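Long-range contacts in tRNA threonylcarbamoyladenosine dehydratase (PDB 4D79), which catalyses the ATP-dependent dehydration of threonylcarbamoyladenosine at position 37 of tRNAs that read codons beginning with adenine, giving its cyclic form: residues V4-W9 against N97-V102; V150-A155 against D202-T207; Q174-A179 against E208-P213. All blocks are in the same frame, centred on the assembly; numbering follows the deposited sequence. Where two conformers were deposited one is given.

Contact 1 (V4-W9 against N97-V102); sequences VISDAW and NPECRV
The side chain of Glu99 leaves the type I turn of residues 97-100 and runs to the start of helix 7-20. Its CB lies at the edge of the Trp9 ring, near the ring plane, 3.7 Å from Trp9 CZ3. CG then stands anti to the carbonyl carbon (chi1 -66°), and the chain stays extended beyond it. This carries the carboxylate past the indole to Ser6. There Glu99 OE1 accepts a hydrogen bond from Ser6 OG at 2.6 Å, through the syn lone pair of the carboxylate. Glu99 OE2 stays beside the same serine, 3.6 Å from Ser6 CB. Ser6 OG has a second task, since it accepts from Trp9 N at 2.9 Å in a nearly straight bond. Its proton and its acceptor side are thus both used. Asn97 meets the indole differently: Asn97 ND2 sits over one face, 3.4 Å from Trp9 CZ3, with the amide plane 82° from the ring. Ile5 CG1 lies over the opposite face. Asn97 OD1 accepts from Glu99 N at 3.0 Å. An alanine at Ser6 would remove the hydroxyl and would probably leave the amide of Trp9 without its cap and Glu99 without this donor. The contact combines a serine N-cap on helix 7-20 with an Asx turn, within a type I turn, that leads from helix 85-96 into edge strand 101-105.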
loop_
_atom_site.group_PDB
_atom_site.type_symbol
_atom_site.label_atom_id
_atom_site.label_comp_id
_atom_site.label_asym_id
_atom_site.label_seq_id
_atom_site.Cartn_x
_atom_site.Cartn_y
_atom_site.Cartn_z
ATOM N N VAL B 4 -0.888 2.278 -28.501
ATOM C CA VAL B 4 -1.788 1.254 -29.018
ATOM C C VAL B 4 -1.776 0.112 -27.994
ATOM O O VAL B 4 -0.735 -0.493 -27.736
ATOM C CB VAL B 4 -1.347 0.768 -30.411
ATOM C CG1 VAL B 4 -2.228 -0.417 -30.863
ATOM C CG2 VAL B 4 -1.428 1.893 -31.422
ATOM N N ILE B 5 -2.936 -0.215 -27.437
ATOM C CA ILE B 5 -3.014 -1.223 -26.374
ATOM C C ILE B 5 -2.943 -2.611 -27.006
ATOM O O ILE B 5 -3.723 -2.934 -27.904
ATOM C CB ILE B 5 -4.296 -1.028 -25.542
ATOM C CG1 ILE B 5 -4.131 0.219 -24.693
ATOM C CG2 ILE B 5 -4.621 -2.257 -24.632
ATOM C CD1 ILE B 5 -5.363 0.696 -23.984
ATOM N N SER B 6 -1.924 -3.383 -26.625
ATOM C CA SER B 6 -1.708 -4.732 -27.133
ATOM C C SER B 6 -2.598 -5.774 -26.429
ATOM O O SER B 6 -3.213 -5.539 -25.378
ATOM C CB SER B 6 -0.249 -5.143 -26.974
ATOM O OG SER B 6 0.059 -5.333 -25.592
ATOM N N ASP B 7 -2.616 -6.973 -27.007
ATOM C CA ASP B 7 -3.313 -8.066 -26.342
ATOM C C ASP B 7 -2.654 -8.383 -25.014
ATOM O O ASP B 7 -3.346 -8.643 -24.034
ATOM C CB ASP B 7 -3.326 -9.317 -27.224
ATOM C CG ASP B 7 -4.344 -9.237 -28.373
ATOM O OD1 ASP B 7 -5.279 -8.404 -28.346
ATOM O OD2 ASP B 7 -4.223 -10.062 -29.297
ATOM N N ALA B 8 -1.323 -8.314 -24.950
ATOM C CA ALA B 8 -0.622 -8.524 -23.682
ATOM C C ALA B 8 -1.001 -7.480 -22.633
ATOM O O ALA B 8 -1.177 -7.813 -21.459
ATOM C CB ALA B 8 0.882 -8.530 -23.910
ATOM N N TRP B 9 -1.086 -6.211 -23.036
ATOM C CA TRP B 9 -1.545 -5.151 -22.155
ATOM C C TRP B 9 -2.934 -5.448 -21.613
ATOM O O TRP B 9 -3.211 -5.218 -20.422
ATOM C CB TRP B 9 -1.533 -3.851 -22.937
ATOM C CG TRP B 9 -1.662 -2.573 -22.156
ATOM C CD1 TRP B 9 -2.724 -2.154 -21.445
ATOM C CD2 TRP B 9 -0.684 -1.551 -22.073
ATOM N NE1 TRP B 9 -2.473 -0.921 -20.909
ATOM C CE2 TRP B 9 -1.218 -0.529 -21.282
ATOM C CE3 TRP B 9 0.599 -1.393 -22.608
ATOM C CZ2 TRP B 9 -0.508 0.633 -20.989
ATOM C CZ3 TRP B 9 1.292 -0.244 -22.337
ATOM C CH2 TRP B 9 0.738 0.761 -21.540
ATOM N N ASN B 97 5.313 -4.049 -16.544
ATOM C CA ASN B 97 4.743 -3.776 -17.857
ATOM C C ASN B 97 5.882 -3.461 -18.815
ATOM O O ASN B 97 6.411 -2.334 -18.815
ATOM C CB ASN B 97 3.739 -2.635 -17.807
ATOM C CG ASN B 97 3.149 -2.382 -19.169
ATOM O OD1 ASN B 97 3.467 -3.097 -20.115
ATOM N ND2 ASN B 97 2.319 -1.390 -19.281
ATOM N N PRO B 98 6.342 -4.455 -19.585
ATOM C CA PRO B 98 7.445 -4.236 -20.536
ATOM C C PRO B 98 7.136 -3.213 -21.629
ATOM O O PRO B 98 8.054 -2.790 -22.336
ATOM C CB PRO B 98 7.668 -5.633 -21.135
ATOM C CG PRO B 98 7.091 -6.571 -20.163
ATOM C CD PRO B 98 5.936 -5.866 -19.516
ATOM N N GLU B 99 5.885 -2.821 -21.792
ATOM C CA GLU B 99 5.486 -1.834 -22.778
ATOM C C GLU B 99 5.337 -0.432 -22.187
ATOM O O GLU B 99 5.053 0.521 -22.930
ATOM C CB GLU B 99 4.170 -2.270 -23.439
ATOM C CG GLU B 99 4.360 -3.542 -24.257
ATOM C CD GLU B 99 3.108 -3.972 -24.992
ATOM O OE1 GLU B 99 2.175 -4.429 -24.320
ATOM O OE2 GLU B 99 3.062 -3.868 -26.236
ATOM N N CYS B 100 5.570 -0.279 -20.891
ATOM C CA CYS B 100 5.553 1.048 -20.275
ATOM C C CYS B 100 6.820 1.810 -20.667
ATOM O O CYS B 100 7.923 1.263 -20.650
ATOM C CB CYS B 100 5.453 0.927 -18.759
ATOM S SG CYS B 100 5.419 2.538 -17.873
ATOM N N ARG B 101 6.675 3.075 -21.034
ATOM C CA ARG B 101 7.838 3.909 -21.365
ATOM C C ARG B 101 8.325 4.600 -20.094
ATOM O O ARG B 101 7.677 5.514 -19.587
ATOM C CB ARG B 101 7.497 4.916 -22.464
ATOM C CG ARG B 101 8.587 5.922 -22.777
ATOM C CD ARG B 101 8.288 6.675 -24.098
ATOM N NE ARG B 101 7.087 7.506 -24.000
ATOM C CZ ARG B 101 7.043 8.717 -23.448
ATOM N NH1 ARG B 101 8.132 9.261 -22.923
ATOM N NH2 ARG B 101 5.898 9.385 -23.415
ATOM N N VAL B 102 9.461 4.160 -19.576
ATOM C CA VAL B 102 9.976 4.626 -18.300
ATOM C C VAL B 102 11.181 5.525 -18.527
ATOM O O VAL B 102 12.139 5.130 -19.191
ATOM C CB VAL B 102 10.371 3.462 -17.388
ATOM C CG1 VAL B 102 10.746 4.012 -16.034
ATOM C CG2 VAL B 102 9.239 2.479 -17.277
#

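Contact 2 (V150-A155 against D202-T207); sequences VTTGGA and DCVFST. With K (potassium ion), chain I.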
loop_
_atom_site.group_PDB
_atom_site.type_symbol
_atom_site.label_atom_id
_atom_site.label_comp_id
_atom_site.label_asym_id
_atom_site.label_seq_id
_atom_site.Cartn_x
_atom_site.Cartn_y
_atom_site.Cartn_z
ATOM N N VAL B 150 -0.319 16.426 -7.293
ATOM C CA VAL B 150 -0.733 16.040 -5.951
ATOM C C VAL B 150 0.525 15.920 -5.112
ATOM O O VAL B 150 1.519 15.324 -5.539
ATOM C CB VAL B 150 -1.589 14.755 -5.926
ATOM C CG1 VAL B 150 -0.918 13.565 -6.609
ATOM C CG2 VAL B 150 -1.984 14.425 -4.466
ATOM N N THR B 151 0.517 16.557 -3.950
ATOM C CA THR B 151 1.659 16.506 -3.062
ATOM C C THR B 151 1.290 15.660 -1.850
ATOM O O THR B 151 0.131 15.307 -1.630
ATOM C CB THR B 151 2.125 17.915 -2.640
ATOM O OG1 THR B 151 3.364 17.831 -1.900
ATOM C CG2 THR B 151 1.088 18.602 -1.769
ATOM N N THR B 152 2.310 15.301 -1.097
ATOM C CA THR B 152 2.161 14.441 0.057
ATOM C C THR B 152 2.848 15.121 1.223
ATOM O O THR B 152 3.948 15.656 1.072
ATOM C CB THR B 152 2.737 13.030 -0.207
ATOM O OG1 THR B 152 4.082 13.132 -0.686
ATOM C CG2 THR B 152 1.914 12.275 -1.270
ATOM N N GLY B 153 2.187 15.142 2.372
ATOM C CA GLY B 153 2.823 15.625 3.574
ATOM C C GLY B 153 3.744 14.559 4.143
ATOM O O GLY B 153 4.109 13.585 3.481
ATOM N N GLY B 154 4.090 14.726 5.413
ATOM C CA GLY B 154 4.979 13.783 6.057
ATOM C C GLY B 154 4.218 12.519 6.403
ATOM O O GLY B 154 3.147 12.568 7.013
ATOM N N ALA B 155 4.759 11.379 5.985
ATOM C CA ALA B 155 4.149 10.091 6.267
ATOM C C ALA B 155 4.828 9.404 7.444
ATOM O O ALA B 155 4.333 8.374 7.926
ATOM C CB ALA B 155 4.217 9.189 5.024
ATOM N N ASP B 202 -3.406 20.240 -3.884
ATOM C CA ASP B 202 -4.006 19.053 -3.272
ATOM C C ASP B 202 -2.922 18.307 -2.516
ATOM O O ASP B 202 -1.855 18.039 -3.070
ATOM C CB ASP B 202 -4.628 18.073 -4.276
ATOM C CG ASP B 202 -5.808 18.637 -5.039
ATOM O OD1 ASP B 202 -6.394 19.645 -4.598
ATOM O OD2 ASP B 202 -6.182 18.038 -6.097
ATOM N N CYS B 203 -3.210 17.926 -1.270
ATOM C CA CYS B 203 -2.192 17.365 -0.390
ATOM C C CYS B 203 -2.712 16.118 0.333
ATOM O O CYS B 203 -3.756 16.165 0.988
ATOM C CB CYS B 203 -1.741 18.390 0.637
ATOM S SG CYS B 203 -0.313 17.797 1.592
ATOM N N VAL B 204 -1.962 15.021 0.236
ATOM C CA VAL B 204 -2.255 13.825 1.015
ATOM C C VAL B 204 -1.650 13.995 2.411
ATOM O O VAL B 204 -0.464 14.306 2.557
ATOM C CB VAL B 204 -1.682 12.573 0.340
ATOM C CG1 VAL B 204 -2.060 11.305 1.170
ATOM C CG2 VAL B 204 -2.154 12.446 -1.128
ATOM N N PHE B 205 -2.463 13.802 3.434
ATOM C CA PHE B 205 -2.028 13.920 4.820
ATOM C C PHE B 205 -2.861 12.957 5.651
ATOM O O PHE B 205 -3.728 12.262 5.132
ATOM C CB PHE B 205 -2.194 15.363 5.332
ATOM C CG PHE B 205 -3.593 15.669 5.734
ATOM C CD1 PHE B 205 -4.586 15.756 4.782
ATOM C CD2 PHE B 205 -3.934 15.840 7.060
ATOM C CE1 PHE B 205 -5.919 15.986 5.146
ATOM C CE2 PHE B 205 -5.262 16.080 7.422
ATOM C CZ PHE B 205 -6.245 16.145 6.472
ATOM N N SER B 206 -2.575 12.903 6.951
ATOM C CA SER B 206 -3.346 12.093 7.875
ATOM C C SER B 206 -3.786 12.898 9.090
ATOM O O SER B 206 -3.038 13.737 9.590
ATOM C CB SER B 206 -2.551 10.878 8.276
ATOM O OG SER B 206 -3.220 10.210 9.324
ATOM N N THR B 207 -5.015 12.658 9.548
ATOM C CA THR B 207 -5.513 13.313 10.751
ATOM C C THR B 207 -4.903 12.744 12.016
ATOM O O THR B 207 -5.141 13.301 13.081
ATOM C CB THR B 207 -7.029 13.196 10.877
ATOM O OG1 THR B 207 -7.430 11.832 10.714
ATOM C CG2 THR B 207 -7.714 14.063 9.807
HETATM K K K I . -0.890 13.607 10.711
HETATM O O HOH W 1 0.090 13.911 7.896
#
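Thr151 O is the best-held polar atom between these segments, gripped by one hydrogen bond and one weaker CA-H...O contact. Val204 N gives it the hydrogen bond at 2.8 Å, in the carbonyl plane. Cys203 CA adds the CA-H...O contact at 3.3 Å. On either side of this oxygen the ladder continues with Thr151 N to Asp202 O at 2.9 Å and Gly153 N to Val204 O at 2.8 Å. Both are almost straight and run nearly along the C=O axis. Val150, Thr152 and Val204 share one face of the sheet. There Val150 CG2 meets Val204 CG2 at 3.9 Å, while Thr152 CG2 lies alongside Val204 CB. On the other face Thr151 CG2 touches Cys203 CB at 3.7 Å. The threonine hydroxyls turn to strand 124-127: OG1 of Thr151 bonds Asp127 OD2 and OG1 of Thr152 bonds Asp127 O. Past Gly153 the segments part, and a water accepts from Ser206 N and reaches Gly154 O weakly. Ser206 O binds potassium at 2.4 Å, and this water also lies on the ion. This is a parallel strand pair of the Rossmann-type sheet of the HesA/MoeB/ThiF family, whose strand 202-206 ends in the potassium site.

Contact 3 (Q174-A179 against E208-P213); sequences QDPLAA and EALVYP. With K (potassium ion), chain I.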
loop_
_atom_site.group_PDB
_atom_site.type_symbol
_atom_site.label_atom_id
_atom_site.label_comp_id
_atom_site.label_asym_id
_atom_site.label_seq_id
_atom_site.Cartn_x
_atom_site.Cartn_y
_atom_site.Cartn_z
ATOM N N GLN B 174 -1.398 18.199 11.818
ATOM C CA GLN B 174 -0.514 17.171 12.368
ATOM C C GLN B 174 0.540 16.760 11.361
ATOM O O GLN B 174 0.788 15.581 11.125
ATOM C CB GLN B 174 -1.306 15.969 12.891
ATOM C CG GLN B 174 -1.970 16.276 14.246
ATOM C CD GLN B 174 -0.977 16.290 15.407
ATOM O OE1 GLN B 174 0.133 15.799 15.290
ATOM N NE2 GLN B 174 -1.351 16.946 16.496
ATOM N N ASP B 175 1.092 17.748 10.664
ATOM C CA ASP B 175 2.004 17.457 9.567
ATOM C C ASP B 175 3.036 18.563 9.505
ATOM O O ASP B 175 2.867 19.549 8.783
ATOM C CB ASP B 175 1.238 17.332 8.257
ATOM C CG ASP B 175 2.042 16.657 7.177
ATOM O OD1 ASP B 175 3.265 16.901 7.090
ATOM O OD2 ASP B 175 1.444 15.862 6.427
ATOM N N PRO B 176 4.141 18.411 10.229
ATOM C CA PRO B 176 5.136 19.488 10.271
ATOM C C PRO B 176 5.785 19.737 8.933
ATOM O O PRO B 176 6.153 20.879 8.656
ATOM C CB PRO B 176 6.148 19.001 11.317
ATOM C CG PRO B 176 5.394 17.975 12.120
ATOM C CD PRO B 176 4.427 17.351 11.212
ATOM N N LEU B 177 5.926 18.716 8.083
ATOM C CA LEU B 177 6.465 18.951 6.747
ATOM C C LEU B 177 5.542 19.866 5.959
ATOM O O LEU B 177 5.983 20.836 5.343
ATOM C CB LEU B 177 6.671 17.629 6.011
ATOM C CG LEU B 177 7.151 17.826 4.561
ATOM C CD1 LEU B 177 8.514 18.481 4.547
ATOM C CD2 LEU B 177 7.175 16.504 3.807
ATOM N N ALA B 178 4.243 19.588 5.983
ATOM C CA ALA B 178 3.321 20.468 5.278
ATOM C C ALA B 178 3.377 21.881 5.844
ATOM O O ALA B 178 3.277 22.851 5.093
ATOM C CB ALA B 178 1.898 19.911 5.353
ATOM N N ALA B 179 3.530 22.015 7.167
ATOM C CA ALA B 179 3.609 23.340 7.789
ATOM C C ALA B 179 4.829 24.117 7.307
ATOM O O ALA B 179 4.718 25.277 6.912
ATOM C CB ALA B 179 3.639 23.213 9.314
ATOM N N GLU B 208 -4.148 11.657 11.911
ATOM C CA GLU B 208 -3.541 11.032 13.080
ATOM C C GLU B 208 -2.492 11.954 13.709
ATOM O O GLU B 208 -1.688 12.578 13.008
ATOM C CB GLU B 208 -2.898 9.704 12.650
ATOM C CG GLU B 208 -2.200 8.942 13.763
ATOM C CD GLU B 208 -1.394 7.759 13.238
ATOM O OE1 GLU B 208 -1.501 7.418 12.034
ATOM O OE2 GLU B 208 -0.584 7.233 14.023
ATOM N N ALA B 209 -2.477 12.007 15.037
ATOM C CA ALA B 209 -1.463 12.780 15.743
ATOM C C ALA B 209 -0.100 12.112 15.585
ATOM O O ALA B 209 0.009 10.890 15.602
ATOM C CB ALA B 209 -1.825 12.900 17.222
ATOM N N LEU B 210 0.946 12.919 15.479
ATOM C CA LEU B 210 2.281 12.380 15.250
ATOM C C LEU B 210 2.778 11.592 16.445
ATOM O O LEU B 210 2.563 11.970 17.607
ATOM C CB LEU B 210 3.280 13.497 14.952
ATOM C CG LEU B 210 3.756 13.685 13.525
ATOM C CD1 LEU B 210 2.573 13.765 12.598
ATOM C CD2 LEU B 210 4.602 14.931 13.474
ATOM N N VAL B 211 3.484 10.512 16.122
ATOM C CA VAL B 211 4.144 9.620 17.063
ATOM C C VAL B 211 5.621 9.964 16.990
ATOM O O VAL B 211 6.270 9.713 15.963
ATOM C CB VAL B 211 3.904 8.147 16.700
ATOM C CG1 VAL B 211 4.600 7.235 17.706
ATOM C CG2 VAL B 211 2.412 7.851 16.630
ATOM N N TYR B 212 6.162 10.501 18.090
ATOM C CA TYR B 212 7.532 10.978 18.144
ATOM C C TYR B 212 8.507 9.823 18.294
ATOM O O TYR B 212 8.102 8.698 18.597
ATOM C CB TYR B 212 7.692 12.013 19.275
ATOM C CG TYR B 212 7.168 13.352 18.806
ATOM C CD1 TYR B 212 5.804 13.557 18.593
ATOM C CD2 TYR B 212 8.047 14.405 18.533
ATOM C CE1 TYR B 212 5.337 14.787 18.104
ATOM C CE2 TYR B 212 7.593 15.615 18.051
ATOM C CZ TYR B 212 6.239 15.808 17.856
ATOM O OH TYR B 212 5.794 17.005 17.364
ATOM N N PRO B 213 9.785 10.062 17.994
ATOM C CA PRO B 213 10.757 8.962 17.961
ATOM C C PRO B 213 10.848 8.251 19.295
ATOM O O PRO B 213 11.034 8.871 20.348
ATOM C CB PRO B 213 12.076 9.670 17.622
ATOM C CG PRO B 213 11.672 10.972 16.999
ATOM C CD PRO B 213 10.418 11.359 17.682
HETATM K K K I . -0.890 13.607 10.711
HETATM O O HOH W 2 2.139 14.747 17.772
HETATM O O HOH W 1 0.090 13.911 7.896
#
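Gln174 and Leu210 reach past each other, each using its side chain to meet the other's backbone. Gln174 has CG anti to the carbonyl carbon (chi1 -76°), and the chain bends at chi2. The bend folds its amide back over the chain at Ala209, with Gln174 OE1 3.4 Å from Ala209 CA. Gln174 OE1 then accepts from Leu210 N at 3.0 Å. This donor stands 50° out of the amide carbonyl plane, so the bond comes from above the group. A water donates to Leu210 O and, weakly, to Gln174 OE1.

The leucine points the opposite way, toward the 174-179 segment. Its chi1 of -105° is away from the usual staggered values. One branch, Leu210 CD1, comes within 2.9 Å of Gln174 O, a close approach of a methyl to an oxygen that also binds metal. The other branch, Leu210 CD2, meets the Pro176 ring tip to tip, 3.3 Å from Pro176 CD, tighter than normal carbon contact. The packing here is tight and probably somewhat strained.

Behind Pro176, Asp175 caps helix 176-189: its OD1 accepts from Ala178 N. OD2 accepts from a second water, which lies on the potassium. Gln174 O and Glu208 O both bind this ion, each at 2.6 Å, while the Glu208 carboxylate accepts from the backbone amides of Ile159 and Asp160. Ser206 O and Gln158 OE1 add further ligands. The arrangement is a potassium site built largely of backbone carbonyls, which ties the start of a helix to the loop after strand 202-206.

Contact 1 closes along the chain before contacts 2 and 3 open. It lies across the chain's centre from both, its centre about 31 Å from that of contact 2 and 39 Å from that of contact 3. Contacts 1 and 2 still reach one mixed sheet: strand 101-105 is an outermost strand, whereas 149-152 and 202-206 are inner neighbours near its other end. Contacts 2 and 3 interleave in sequence and touch, with centres about 11 Å apart. Asp175 OD1 probably accepts from Gly154 N at 2.9 Å. They share the potassium ion and one of its waters, so the ion joins the end of strand 202-206 to the start of helix 176-189 and to the loop that follows the strand.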